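PDB 4ALS: lytic chitin monooxygenase, which oxidatively cleaves glycosidic bonds in alpha- and beta-chitin by a copper-dependent mechanism, acting synergistically with a chitinase. Local coordinates for residues His1-Ser6 with Thr79-Ala84; Gln85-Ser90 with Gly119-Pro124; Tyr93-Asn98 with Ile132-Asp137. All coordinates share one frame; numbering follows the deposited sequence.

Interaction 1. Residues His1-Ser6 with Thr79-Ala84. With CU (copper (II) ion), chain B.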
ATOM      1  N   HIS A   1       1.828   0.307  13.770  1.00  4.72           N
ATOM      2  CA  HIS A   1       1.407   1.464  12.914  1.00  4.68           C
ATOM      3  C   HIS A   1       2.496   1.940  12.026  1.00  4.65           C
ATOM      4  O   HIS A   1       3.595   2.242  12.463  1.00  4.65           O
ATOM      5  CB  HIS A   1       0.861   2.588  13.781  1.00  4.73           C
ATOM      6  CG  HIS A   1      -0.463   2.253  14.414  1.00  4.73           C
ATOM      7  ND1 HIS A   1      -0.639   1.175  15.220  1.00  4.76           N
ATOM      8  CD2 HIS A   1      -1.699   2.879  14.311  1.00  4.76           C
ATOM      9  CE1 HIS A   1      -1.942   1.128  15.611  1.00  4.88           C
ATOM     10  NE2 HIS A   1      -2.576   2.182  15.073  1.00  4.82           N
ATOM     11  N   GLY A   2       2.175   2.021  10.747  1.00  4.50           N
ATOM     12  CA  GLY A   2       3.163   2.422   9.757  1.00  4.58           C
ATOM     13  C   GLY A   2       2.541   2.619   8.392  1.00  4.58           C
ATOM     14  O   GLY A   2       1.408   2.159   8.124  1.00  4.69           O
ATOM     15  N   TYR A   3       3.292   3.300   7.525  1.00  4.67           N
ATOM     16  CA  TYR A   3       2.864   3.570   6.154  1.00  4.68           C
ATOM     17  C   TYR A   3       4.063   3.466   5.219  1.00  4.60           C
ATOM     18  O   TYR A   3       5.220   3.508   5.652  1.00  4.46           O
ATOM     19  CB  TYR A   3       2.216   4.968   6.047  1.00  4.95           C
ATOM     20  CG  TYR A   3       3.056   6.055   6.676  1.00  5.26           C
ATOM     21  CD1 TYR A   3       4.126   6.638   5.985  1.00  5.48           C
ATOM     22  CD2 TYR A   3       2.791   6.494   7.975  1.00  5.39           C
ATOM     23  CE1 TYR A   3       4.907   7.622   6.578  1.00  5.74           C
ATOM     24  CE2 TYR A   3       3.570   7.475   8.567  1.00  5.69           C
ATOM     25  CZ  TYR A   3       4.617   8.037   7.858  1.00  5.82           C
ATOM     26  OH  TYR A   3       5.399   9.017   8.453  0.50  5.74           O
ATOM     27  N   VAL A   4       3.781   3.330   3.929  1.00  4.53           N
ATOM     28  CA  VAL A   4       4.828   3.404   2.915  1.00  4.68           C
ATOM     29  C   VAL A   4       5.019   4.875   2.526  1.00  4.80           C
ATOM     30  O   VAL A   4       4.085   5.528   2.046  1.00  4.79           O
ATOM     31  CB  VAL A   4       4.512   2.501   1.702  1.00  4.62           C
ATOM     32  CG1 VAL A   4       5.593   2.682   0.641  1.00  4.74           C
ATOM     33  CG2 VAL A   4       4.425   1.035   2.145  1.00  4.65           C
ATOM     34  N   ALA A   5       6.227   5.394   2.799  1.00  5.02           N
ATOM     35  CA  ALA A   5       6.585   6.780   2.475  1.00  5.36           C
ATOM     36  C   ALA A   5       7.162   6.961   1.080  1.00  5.67           C
ATOM     37  O   ALA A   5       7.136   8.068   0.545  1.00  5.82           O
ATOM     38  CB  ALA A   5       7.570   7.327   3.507  1.00  5.34           C
ATOM     39  N   SER A   6       7.726   5.897   0.505  1.00  5.82           N
ATOM     40  CA  SER A   6       8.354   5.984  -0.819  1.00  6.21           C
ATOM     41  C   SER A   6       8.275   4.625  -1.512  1.00  6.17           C
ATOM     42  O   SER A   6       8.738   3.634  -0.968  1.00  6.01           O
ATOM     43  CB  SER A   6       9.817   6.398  -0.671  1.00  6.72           C
ATOM     44  OG  SER A   6      10.434   6.495  -1.945  1.00  7.43           O
ATOM     45  N   THR A  79      10.110   2.148   0.964  1.00  6.41           N
ATOM     46  CA  THR A  79      10.459   2.585   2.306  1.00  6.23           C
ATOM     47  C   THR A  79       9.204   2.757   3.155  1.00  5.77           C
ATOM     48  O   THR A  79       8.314   3.552   2.827  1.00  5.90           O
ATOM     49  CB  THR A  79      11.266   3.900   2.301  1.00  6.37           C
ATOM     50  OG1 THR A  79      12.446   3.746   1.496  1.00  6.92           O
ATOM     51  CG2 THR A  79      11.690   4.246   3.717  1.00  6.46           C
ATOM     52  N   TRP A  80       9.143   1.990   4.243  1.00  5.42           N
ATOM     53  CA  TRP A  80       8.128   2.164   5.282  1.00  5.16           C
ATOM     54  C   TRP A  80       8.632   3.048   6.381  1.00  5.14           C
ATOM     55  O   TRP A  80       9.817   3.015   6.722  1.00  5.18           O
ATOM     56  CB  TRP A  80       7.792   0.829   5.927  1.00  5.03           C
ATOM     57  CG  TRP A  80       6.982  -0.144   5.125  1.00  4.91           C
ATOM     58  CD1 TRP A  80       7.433  -1.011   4.127  1.00  4.88           C
ATOM     59  CD2 TRP A  80       5.549  -0.449   5.286  1.00  4.82           C
ATOM     60  NE1 TRP A  80       6.401  -1.781   3.657  1.00  4.88           N
ATOM     61  CE2 TRP A  80       5.247  -1.496   4.312  1.00  4.84           C
ATOM     62  CE3 TRP A  80       4.519   0.039   6.098  1.00  4.77           C
ATOM     63  CZ2 TRP A  80       3.967  -2.032   4.179  1.00  4.80           C
ATOM     64  CZ3 TRP A  80       3.240  -0.511   5.958  1.00  4.78           C
ATOM     65  CH2 TRP A  80       2.969  -1.512   5.007  1.00  4.75           C
ATOM     66  N   ASN A  81       7.729   3.834   6.959  1.00  5.29           N
ATOM     67  CA  ASN A  81       7.995   4.480   8.241  1.00  5.43           C
ATOM     68  C   ASN A  81       7.014   3.954   9.255  1.00  5.53           C
ATOM     69  O   ASN A  81       5.791   3.949   8.998  1.00  5.56           O
ATOM     70  CB  ASN A  81       7.833   5.990   8.155  1.00  5.51           C
ATOM     71  CG  ASN A  81       8.844   6.639   7.243  1.00  5.59           C
ATOM     72  OD1 ASN A  81       9.858   6.032   6.846  0.75  5.58           O
ATOM     73  ND2 ASN A  81       8.601   7.887   6.937  1.00  5.73           N
ATOM     74  N   LEU A  82       7.534   3.524  10.403  1.00  5.62           N
ATOM     75  CA  LEU A  82       6.699   2.953  11.450  1.00  5.79           C
ATOM     76  C   LEU A  82       6.606   3.924  12.611  1.00  5.91           C
ATOM     77  O   LEU A  82       7.618   4.256  13.234  1.00  6.25           O
ATOM     78  CB  LEU A  82       7.269   1.612  11.930  1.00  5.84           C
ATOM     79  CG  LEU A  82       7.759   0.637  10.850  1.00  5.85           C
ATOM     80  CD1 LEU A  82       8.222  -0.673  11.475  1.00  6.07           C
ATOM     81  CD2 LEU A  82       6.696   0.370   9.791  1.00  5.89           C
ATOM     82  N   THR A  83       5.396   4.387  12.904  1.00  5.84           N
ATOM     83  CA  THR A  83       5.199   5.274  14.062  1.00  5.95           C
ATOM     84  C   THR A  83       5.127   4.479  15.357  1.00  6.04           C
ATOM     85  O   THR A  83       5.396   5.018  16.433  1.00  6.35           O
ATOM     86  CB  THR A  83       3.937   6.147  13.924  1.00  5.78           C
ATOM     87  OG1 THR A  83       2.765   5.311  13.950  1.00  5.74           O
ATOM     88  CG2 THR A  83       3.976   6.949  12.638  1.00  5.99           C
ATOM     89  N   ALA A  84       4.767   3.204  15.248  1.00  6.24           N
ATOM     90  CA  ALA A  84       4.778   2.257  16.373  1.00  6.40           C
ATOM     91  C   ALA A  84       5.334   0.942  15.845  1.00  6.65           C
ATOM     92  O   ALA A  84       4.683   0.239  15.056  1.00  6.78           O
ATOM     93  CB  ALA A  84       3.383   2.070  16.976  1.00  6.49           C
TER
HETATM   94 CU    CU B 195       0.729  -0.170  15.574  1.00  5.43          CU
HETATM   95  O   HOH W   1      12.089   3.927  -1.124  1.00 13.23           O
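Val4 sets its methyl CG2 over one face of the Trp80 indole, 3.6 Å from the centroid of the six-membered ring and 19° off its normal, a CH-pi contact. The branch gets there because CG1 lies anti to the backbone N (chi1 177°), which leaves CG2 beside that nitrogen. At the indole edge, near the ring plane, comes the backbone of Gly2, whose O is 3.9 Å from Trp80 CZ3. The Tyr3 ring carries the carbonyl O of Asn81 over one face, 4.0 Å above the plane, while the methyl CG2 of Thr83 meets Tyr3 CE2 at 4.1 Å.

Between these groups the backbones pair as antiparallel strands; the axes of 2-6 and 79-82 make 141° between their N-to-C directions. Tyr3 and Asn81 exchange both N-H...O bonds, Asn81 N reaching Tyr3 O at 2.8 Å. Further along, Ala5 N bonds to Thr79 O, and Ser6 N adds a weak bond to the same oxygen, the signature of a classic beta bulge. A water links Ser6 OG to Thr79 OG1.

At the other end, the His1 amino group donates from N to Ala84 O in the carbonyl plane, on a lone pair, at 3.1 Å. His1 N also binds copper at 2.2 Å, and His1 ND1 adds the second ligand at 2.0 Å; this N-terminal chelate, completed by His86, is the histidine brace of lytic polysaccharide monooxygenases. The geometry is consistent with the strand pairing helping to fix the amino terminus at the metal.

Strand 2-6 is an outer strand of a three-stranded sheet, and strand 74-82 lies between it and strand 127-134. Val4 and Trp80 both touch Ala146 on strand 142-150 of the other sheet.

Interaction 2. Residues Gln85-Ser90 with Gly119-Pro124; sequences QHRTAS and GKQEVP. With CU (copper (II) ion), chain B.
The copper site of this monooxygenase takes its second histidine from the loop entering strand 88-96, and residues 119-124 pack beside that loop. His86 NE2 binds copper at 1.9 Å; the residue's CB points away from 119-124, while its carbonyl O meets Pro124 CD at 3.2 Å. Thr88 OG1 lies anti to its own carbonyl carbon (chi1 -64°) and donates to His86 O, also packing against the Pro124 ring; Trp148 NE1 is a further partner of that hydroxyl. The peptide oxygen of the metal-binding residue thus receives one hydrogen bond from Thr88, which probably helps to position the histidine.

Gly119 N bonds to Ala89 O where strands 88-96 and 111-120 pair antiparallel. Past the corner that the second chain turns at Gln121, Thr88 N donates to Glu122 O at 2.9 Å. In the conformer given, one of two, the extended Arg87 chain runs beside Gln121, guanidinium and amide planes 88° apart, and Arg87 NE donates to Gln121 O at 3.2 Å. Gln85 NE2 makes a nearly straight bond to Pro124 O, 2.8 Å with 174° at the hydrogen, in the carbonyl plane on a lone pair.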
ATOM      1  N   GLN A  85       6.567   0.635  16.244  1.00  7.13           N
ATOM      2  CA  GLN A  85       7.210  -0.610  15.842  1.00  7.31           C
ATOM      3  C   GLN A  85       6.526  -1.804  16.491  1.00  7.40           C
ATOM      4  O   GLN A  85       6.135  -1.744  17.663  1.00  8.13           O
ATOM      5  CB  GLN A  85       8.685  -0.599  16.240  1.00  7.69           C
ATOM      6  CG  GLN A  85       9.525   0.475  15.572  1.00  8.37           C
ATOM      7  CD  GLN A  85      10.722   0.832  16.423  1.00  9.01           C
ATOM      8  OE1 GLN A  85      10.641   1.701  17.298  1.00 10.01           O
ATOM      9  NE2 GLN A  85      11.840   0.173  16.167  1.00  9.16           N
ATOM     10  N   HIS A  86       6.346  -2.876  15.723  1.00  6.95           N
ATOM     11  CA  HIS A  86       5.810  -4.115  16.280  1.00  6.91           C
ATOM     12  C   HIS A  86       6.595  -5.273  15.749  1.00  6.93           C
ATOM     13  O   HIS A  86       7.071  -5.241  14.613  1.00  6.92           O
ATOM     14  CB  HIS A  86       4.343  -4.331  15.878  1.00  6.77           C
ATOM     15  CG  HIS A  86       3.409  -3.188  16.229  1.00  6.61           C
ATOM     16  ND1 HIS A  86       3.231  -2.745  17.497  1.00  6.57           N
ATOM     17  CD2 HIS A  86       2.555  -2.441  15.426  1.00  6.48           C
ATOM     18  CE1 HIS A  86       2.319  -1.746  17.496  1.00  6.50           C
ATOM     19  NE2 HIS A  86       1.900  -1.567  16.229  1.00  6.22           N
ATOM     20  N   ARG A  87       6.718  -6.312  16.576  1.00  7.13           N
ATOM     21  CA  ARG A  87       7.250  -7.600  16.153  0.50  7.03           C
ATOM     22  C   ARG A  87       6.557  -7.997  14.846  1.00  6.88           C
ATOM     23  O   ARG A  87       5.328  -7.867  14.721  1.00  6.70           O
ATOM     24  CB  ARG A  87       6.974  -8.627  17.250  0.50  7.23           C
ATOM     25  CG  ARG A  87       7.847  -9.864  17.207  0.50  7.33           C
ATOM     26  CD  ARG A  87       7.768 -10.589  18.541  0.50  7.38           C
ATOM     27  NE  ARG A  87       8.325 -11.931  18.470  0.50  7.44           N
ATOM     28  CZ  ARG A  87       8.289 -12.802  19.475  0.50  7.44           C
ATOM     29  NH1 ARG A  87       7.730 -12.461  20.632  0.25  7.47           N
ATOM     30  NH2 ARG A  87       8.821 -14.012  19.328  0.50  7.63           N
ATOM     31  N   THR A  88       7.333  -8.478  13.875  1.00  6.63           N
ATOM     32  CA  THR A  88       6.818  -8.637  12.504  1.00  6.33           C
ATOM     33  C   THR A  88       6.924 -10.059  11.969  1.00  6.26           C
ATOM     34  O   THR A  88       7.981 -10.695  12.098  1.00  6.31           O
ATOM     35  CB  THR A  88       7.604  -7.690  11.573  1.00  6.27           C
ATOM     36  OG1 THR A  88       7.339  -6.338  11.952  1.00  6.38           O
ATOM     37  CG2 THR A  88       7.226  -7.875  10.102  1.00  6.14           C
ATOM     38  N   ALA A  89       5.833 -10.532  11.358  1.00  6.08           N
ATOM     39  CA  ALA A  89       5.795 -11.849  10.706  1.00  6.12           C
ATOM     40  C   ALA A  89       6.253 -11.802   9.254  1.00  6.14           C
ATOM     41  O   ALA A  89       6.994 -12.672   8.812  1.00  6.15           O
ATOM     42  CB  ALA A  89       4.406 -12.464  10.797  1.00  6.20           C
ATOM     43  N   SER A  90       5.812 -10.787   8.514  1.00  6.14           N
ATOM     44  CA  SER A  90       5.913 -10.821   7.059  1.00  6.30           C
ATOM     45  C   SER A  90       5.713  -9.456   6.429  1.00  6.08           C
ATOM     46  O   SER A  90       5.072  -8.578   7.028  1.00  5.93           O
ATOM     47  CB  SER A  90       4.877 -11.795   6.483  1.00  6.77           C
ATOM     48  OG  SER A  90       3.568 -11.427   6.889  1.00  7.48           O
ATOM     49  N   GLY A 119       9.610 -11.586   8.197  1.00  8.68           N
ATOM     50  CA  GLY A 119       9.973 -10.676   9.287  1.00  9.19           C
ATOM     51  C   GLY A 119      10.755 -11.341  10.413  1.00  9.59           C
ATOM     52  O   GLY A 119      11.308 -10.654  11.274  1.00  9.63           O
ATOM     53  N   LYS A 120      10.761 -12.676  10.425  1.00  9.91           N
ATOM     54  CA  LYS A 120      11.523 -13.492  11.402  1.00 10.31           C
ATOM     55  C   LYS A 120      11.110 -13.278  12.869  1.00  9.87           C
ATOM     56  O   LYS A 120      11.855 -13.624  13.789  1.00  9.73           O
ATOM     57  CB  LYS A 120      13.042 -13.312  11.209  1.00 10.96           C
ATOM     58  CG  LYS A 120      13.569 -13.669   9.823  1.00 11.84           C
ATOM     59  CD  LYS A 120      15.086 -13.553   9.802  1.00 12.62           C
ATOM     60  CE  LYS A 120      15.649 -13.797   8.409  0.50 12.88           C
ATOM     61  NZ  LYS A 120      17.037 -13.264   8.290  0.50 13.40           N
ATOM     62  N   GLN A 121       9.924 -12.709  13.085  1.00  9.39           N
ATOM     63  CA  GLN A 121       9.417 -12.445  14.432  1.00  9.26           C
ATOM     64  C   GLN A 121      10.396 -11.574  15.204  1.00  9.31           C
ATOM     65  O   GLN A 121      10.685 -11.827  16.376  1.00  9.67           O
ATOM     66  CB  GLN A 121       9.093 -13.754  15.174  1.00  9.26           C
ATOM     67  CG  GLN A 121       7.847 -14.443  14.647  1.00  9.02           C
ATOM     68  CD  GLN A 121       6.552 -13.762  15.076  1.00  9.14           C
ATOM     69  OE1 GLN A 121       6.552 -12.817  15.874  1.00  9.08           O
ATOM     70  NE2 GLN A 121       5.440 -14.259  14.567  1.00  8.97           N
ATOM     71  N   GLU A 122      10.902 -10.553  14.521  1.00  9.27           N
ATOM     72  CA  GLU A 122      11.776  -9.544  15.108  1.00  9.50           C
ATOM     73  C   GLU A 122      11.107  -8.175  15.019  1.00  9.34           C
ATOM     74  O   GLU A 122      10.123  -8.010  14.280  1.00  8.99           O
ATOM     75  CB  GLU A 122      13.135  -9.534  14.403  1.00 10.01           C
ATOM     76  CG  GLU A 122      13.906 -10.832  14.582  1.00 10.55           C
ATOM     77  CD  GLU A 122      15.186 -10.918  13.773  1.00 11.19           C
ATOM     78  OE1 GLU A 122      15.666  -9.883  13.262  0.50 11.19           O
ATOM     79  OE2 GLU A 122      15.715 -12.050  13.654  1.00 11.96           O
ATOM     80  N   VAL A 123      11.624  -7.212  15.780  1.00  9.28           N
ATOM     81  CA  VAL A 123      11.082  -5.848  15.781  1.00  9.22           C
ATOM     82  C   VAL A 123      11.906  -4.975  14.837  1.00  9.04           C
ATOM     83  O   VAL A 123      13.074  -4.694  15.098  1.00  9.28           O
ATOM     84  CB  VAL A 123      10.998  -5.223  17.205  1.00  9.24           C
ATOM     85  CG1 VAL A 123      10.339  -3.843  17.147  1.00  9.48           C
ATOM     86  CG2 VAL A 123      10.231  -6.135  18.161  1.00  9.46           C
ATOM     87  N   PRO A 124      11.307  -4.553  13.717  1.00  8.86           N
ATOM     88  CA  PRO A 124      12.054  -3.737  12.759  1.00  9.06           C
ATOM     89  C   PRO A 124      12.368  -2.332  13.273  1.00  9.10           C
ATOM     90  O   PRO A 124      11.754  -1.849  14.240  1.00  9.03           O
ATOM     91  CB  PRO A 124      11.123  -3.674  11.538  1.00  9.09           C
ATOM     92  CG  PRO A 124       9.758  -3.898  12.087  1.00  9.23           C
ATOM     93  CD  PRO A 124       9.905  -4.754  13.310  1.00  8.94           C
TER
HETATM   94 CU    CU B 195       0.729  -0.170  15.574  1.00  5.43          CU
HETATM   95  O   HOH W   2      11.152 -14.846  17.583  1.00 14.64           O

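Interaction 3. Residues Tyr93-Asn98 with Ile132-Asp137; sequences YYITKN and INIPTD
Residues 93-98 and 132-137 run almost parallel, their end-to-end directions 10° apart, yet the backbones stay separated, with 8.1 Å between the CA atoms of Tyr93 and Ile132, so side chains fill the interval. Ile132 lays its methyl CG2 over one face of the Tyr93 ring, 4.1 Å from the centroid and 20° off the normal, offset toward the rim on the CD1 side. On the same face its CD1 lies by the CB end, 4.0 Å from Tyr93 CD2. Both branches meet one face because a chi1 of 69° in Ile132 places CG1 between the backbone N and the carbonyl carbon.

Tyr93 and Ile95 with Ile132 and Ile134 belong to the apolar interior of a beta sandwich: strand 88-96 is in the mixed sheet and strand 127-134 in the three-stranded one. Farther along, Ile95 CD1 packs on Ile134 CG2 at 4.2 Å, and Ile95 CG2 on Pro135 CD. Ile144 and Ile165 extend this apolar layer, while Tyr93 OH is hydrogen-bonded to Gln130 OE1. Beyond the strands, Asn98 CB approaches Asp137 O at 3.4 Å, and a water accepts from Asn98 N and donates to Asp137 OD2, both at 2.9 Å.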
ATOM      1  N   TYR A  93       3.890  -8.088  -0.995  1.00  4.80           N
ATOM      2  CA  TYR A  93       3.637  -7.063  -2.002  1.00  4.70           C
ATOM      3  C   TYR A  93       2.912  -7.676  -3.172  1.00  4.63           C
ATOM      4  O   TYR A  93       3.274  -8.766  -3.634  1.00  4.60           O
ATOM      5  CB  TYR A  93       4.945  -6.427  -2.474  1.00  4.74           C
ATOM      6  CG  TYR A  93       5.635  -5.667  -1.376  1.00  4.76           C
ATOM      7  CD1 TYR A  93       6.516  -6.317  -0.515  1.00  4.88           C
ATOM      8  CD2 TYR A  93       5.403  -4.311  -1.185  1.00  4.85           C
ATOM      9  CE1 TYR A  93       7.150  -5.643   0.505  1.00  4.93           C
ATOM     10  CE2 TYR A  93       6.036  -3.620  -0.166  1.00  4.88           C
ATOM     11  CZ  TYR A  93       6.908  -4.295   0.680  1.00  4.99           C
ATOM     12  OH  TYR A  93       7.550  -3.641   1.703  1.00  5.14           O
ATOM     13  N   TYR A  94       1.898  -6.963  -3.648  1.00  4.55           N
ATOM     14  CA  TYR A  94       1.091  -7.373  -4.801  1.00  4.54           C
ATOM     15  C   TYR A  94       1.047  -6.219  -5.790  1.00  4.28           C
ATOM     16  O   TYR A  94       1.203  -5.063  -5.402  1.00  4.25           O
ATOM     17  CB  TYR A  94      -0.350  -7.694  -4.363  1.00  4.90           C
ATOM     18  CG  TYR A  94      -0.474  -8.691  -3.225  1.00  5.19           C
ATOM     19  CD1 TYR A  94      -0.299  -8.289  -1.897  1.00  5.34           C
ATOM     20  CD2 TYR A  94      -0.757 -10.034  -3.475  1.00  5.48           C
ATOM     21  CE1 TYR A  94      -0.403  -9.203  -0.852  1.00  5.65           C
ATOM     22  CE2 TYR A  94      -0.880 -10.948  -2.433  1.00  5.89           C
ATOM     23  CZ  TYR A  94      -0.690 -10.522  -1.136  1.00  5.83           C
ATOM     24  OH  TYR A  94      -0.806 -11.427  -0.103  0.75  6.01           O
ATOM     25  N   ILE A  95       0.812  -6.523  -7.062  1.00  4.14           N
ATOM     26  CA  ILE A  95       0.570  -5.463  -8.037  1.00  4.09           C
ATOM     27  C   ILE A  95      -0.523  -5.895  -9.017  1.00  4.04           C
ATOM     28  O   ILE A  95      -0.637  -7.071  -9.384  1.00  4.01           O
ATOM     29  CB  ILE A  95       1.865  -5.025  -8.766  1.00  4.03           C
ATOM     30  CG1 ILE A  95       1.658  -3.684  -9.489  1.00  4.03           C
ATOM     31  CG2 ILE A  95       2.359  -6.103  -9.741  1.00  4.11           C
ATOM     32  CD1 ILE A  95       2.942  -3.119 -10.072  1.00  3.98           C
ATOM     33  N   THR A  96      -1.327  -4.925  -9.436  1.00  4.00           N
ATOM     34  CA  THR A  96      -2.347  -5.174 -10.452  1.00  4.19           C
ATOM     35  C   THR A  96      -1.763  -5.802 -11.717  1.00  4.35           C
ATOM     36  O   THR A  96      -0.631  -5.517 -12.100  1.00  4.35           O
ATOM     37  CB  THR A  96      -3.059  -3.870 -10.817  1.00  4.08           C
ATOM     38  OG1 THR A  96      -2.097  -2.825 -10.961  1.00  3.92           O
ATOM     39  CG2 THR A  96      -4.026  -3.461  -9.717  1.00  4.02           C
ATOM     40  N   LYS A  97      -2.545  -6.692 -12.325  1.00  4.64           N
ATOM     41  CA  LYS A  97      -2.161  -7.385 -13.554  1.00  4.93           C
ATOM     42  C   LYS A  97      -2.233  -6.464 -14.767  1.00  5.08           C
ATOM     43  O   LYS A  97      -3.028  -5.506 -14.801  1.00  4.98           O
ATOM     44  CB  LYS A  97      -3.089  -8.583 -13.779  1.00  5.11           C
ATOM     45  CG  LYS A  97      -2.989  -9.644 -12.695  1.00  5.48           C
ATOM     46  CD  LYS A  97      -4.052 -10.707 -12.866  1.00  5.60           C
ATOM     47  CE  LYS A  97      -4.116 -11.599 -11.641  1.00  5.89           C
ATOM     48  NZ  LYS A  97      -5.201 -12.629 -11.689  1.00  6.14           N
ATOM     49  N   ASN A  98      -1.409  -6.748 -15.773  1.00  5.31           N
ATOM     50  CA  ASN A  98      -1.608  -6.115 -17.063  1.00  5.70           C
ATOM     51  C   ASN A  98      -3.053  -6.325 -17.532  1.00  5.81           C
ATOM     52  O   ASN A  98      -3.590  -7.429 -17.454  1.00  5.89           O
ATOM     53  CB  ASN A  98      -0.632  -6.692 -18.083  1.00  5.94           C
ATOM     54  CG  ASN A  98      -0.788  -6.044 -19.433  1.00  6.20           C
ATOM     55  OD1 ASN A  98      -0.768  -4.819 -19.538  1.00  6.55           O
ATOM     56  ND2 ASN A  98      -1.011  -6.851 -20.464  1.00  6.42           N
ATOM     57  N   ILE A 132      11.846  -4.524  -4.247  1.00  7.00           N
ATOM     58  CA  ILE A 132      10.996  -5.511  -4.915  1.00  6.75           C
ATOM     59  C   ILE A 132      11.146  -5.321  -6.419  1.00  6.72           C
ATOM     60  O   ILE A 132      11.583  -4.260  -6.853  1.00  7.03           O
ATOM     61  CB  ILE A 132       9.517  -5.400  -4.456  1.00  6.75           C
ATOM     62  CG1 ILE A 132       8.850  -4.103  -4.939  1.00  6.77           C
ATOM     63  CG2 ILE A 132       9.425  -5.533  -2.929  1.00  6.83           C
ATOM     64  CD1 ILE A 132       7.365  -4.035  -4.622  1.00  6.84           C
ATOM     65  N   ASN A 133      10.800  -6.337  -7.201  1.00  6.43           N
ATOM     66  CA  ASN A 133      10.849  -6.224  -8.659  1.00  6.27           C
ATOM     67  C   ASN A 133       9.475  -5.999  -9.270  1.00  5.78           C
ATOM     68  O   ASN A 133       8.555  -6.760  -9.041  1.00  5.63           O
ATOM     69  CB  ASN A 133      11.492  -7.469  -9.293  1.00  7.05           C
ATOM     70  CG  ASN A 133      13.005  -7.487  -9.163  1.00  7.56           C
ATOM     71  OD1 ASN A 133      13.682  -6.480  -9.405  1.00  8.69           O
ATOM     72  ND2 ASN A 133      13.548  -8.652  -8.834  0.75  7.96           N
ATOM     73  N   ILE A 134       9.365  -4.949 -10.074  1.00  5.29           N
ATOM     74  CA  ILE A 134       8.161  -4.671 -10.826  1.00  5.18           C
ATOM     75  C   ILE A 134       8.246  -5.421 -12.162  1.00  4.97           C
ATOM     76  O   ILE A 134       9.141  -5.146 -12.977  1.00  4.89           O
ATOM     77  CB  ILE A 134       8.015  -3.153 -11.062  1.00  5.20           C
ATOM     78  CG1 ILE A 134       8.007  -2.380  -9.731  1.00  5.32           C
ATOM     79  CG2 ILE A 134       6.746  -2.843 -11.858  1.00  5.26           C
ATOM     80  CD1 ILE A 134       6.963  -2.840  -8.737  1.00  5.41           C
ATOM     81  N   PRO A 135       7.318  -6.369 -12.402  1.00  4.93           N
ATOM     82  CA  PRO A 135       7.393  -7.157 -13.648  1.00  4.91           C
ATOM     83  C   PRO A 135       7.287  -6.315 -14.919  1.00  4.94           C
ATOM     84  O   PRO A 135       6.594  -5.301 -14.951  1.00  4.89           O
ATOM     85  CB  PRO A 135       6.206  -8.118 -13.525  1.00  4.90           C
ATOM     86  CG  PRO A 135       5.985  -8.251 -12.047  1.00  4.92           C
ATOM     87  CD  PRO A 135       6.258  -6.871 -11.504  1.00  4.86           C
ATOM     88  N   THR A 136       7.954  -6.763 -15.973  1.00  4.88           N
ATOM     89  CA  THR A 136       8.096  -5.953 -17.174  1.00  4.98           C
ATOM     90  C   THR A 136       6.893  -5.979 -18.112  1.00  5.10           C
ATOM     91  O   THR A 136       6.941  -5.340 -19.173  1.00  5.37           O
ATOM     92  CB  THR A 136       9.356  -6.358 -17.954  1.00  4.93           C
ATOM     93  OG1 THR A 136       9.326  -7.779 -18.165  1.00  5.01           O
ATOM     94  CG2 THR A 136      10.624  -5.984 -17.164  1.00  4.81           C
ATOM     95  N   ASP A 137       5.830  -6.689 -17.738  1.00  5.06           N
ATOM     96  CA  ASP A 137       4.562  -6.613 -18.472  1.00  5.14           C
ATOM     97  C   ASP A 137       3.615  -5.533 -17.932  1.00  5.39           C
ATOM     98  O   ASP A 137       2.481  -5.410 -18.411  1.00  5.87           O
ATOM     99  CB  ASP A 137       3.844  -7.964 -18.540  1.00  4.94           C
ATOM    100  CG  ASP A 137       3.509  -8.540 -17.180  1.00  4.83           C
ATOM    101  OD1 ASP A 137       3.997  -8.053 -16.144  1.00  4.83           O
ATOM    102  OD2 ASP A 137       2.735  -9.511 -17.171  1.00  4.78           O
TER
HETATM  103  O   HOH W   3       0.207  -9.215 -15.807  1.00  5.83           O

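Interactions 1 and 2 have centres about 13 Å apart and meet at the copper, to which they contribute His1 and His86; Leu82 CD1 also packs on Pro124 CG at 3.6 Å. Along the chain interaction 1 closes before interaction 2 opens, whereas interactions 2 and 3 alternate their segments and share strand 88-96, their centres about 24 Å apart. The centres of interactions 1 and 3 are about 21 Å apart, yet both reach the three-stranded sheet through neighbouring strands 74-82 and 127-134, and Trp80 NE1 lies 2.9 Å from Tyr93 OH, a probable hydrogen bond. Strand 88-96 begins just after His86 and leads to the sandwich interior, so the copper site and interaction 3 lie at different ends of it.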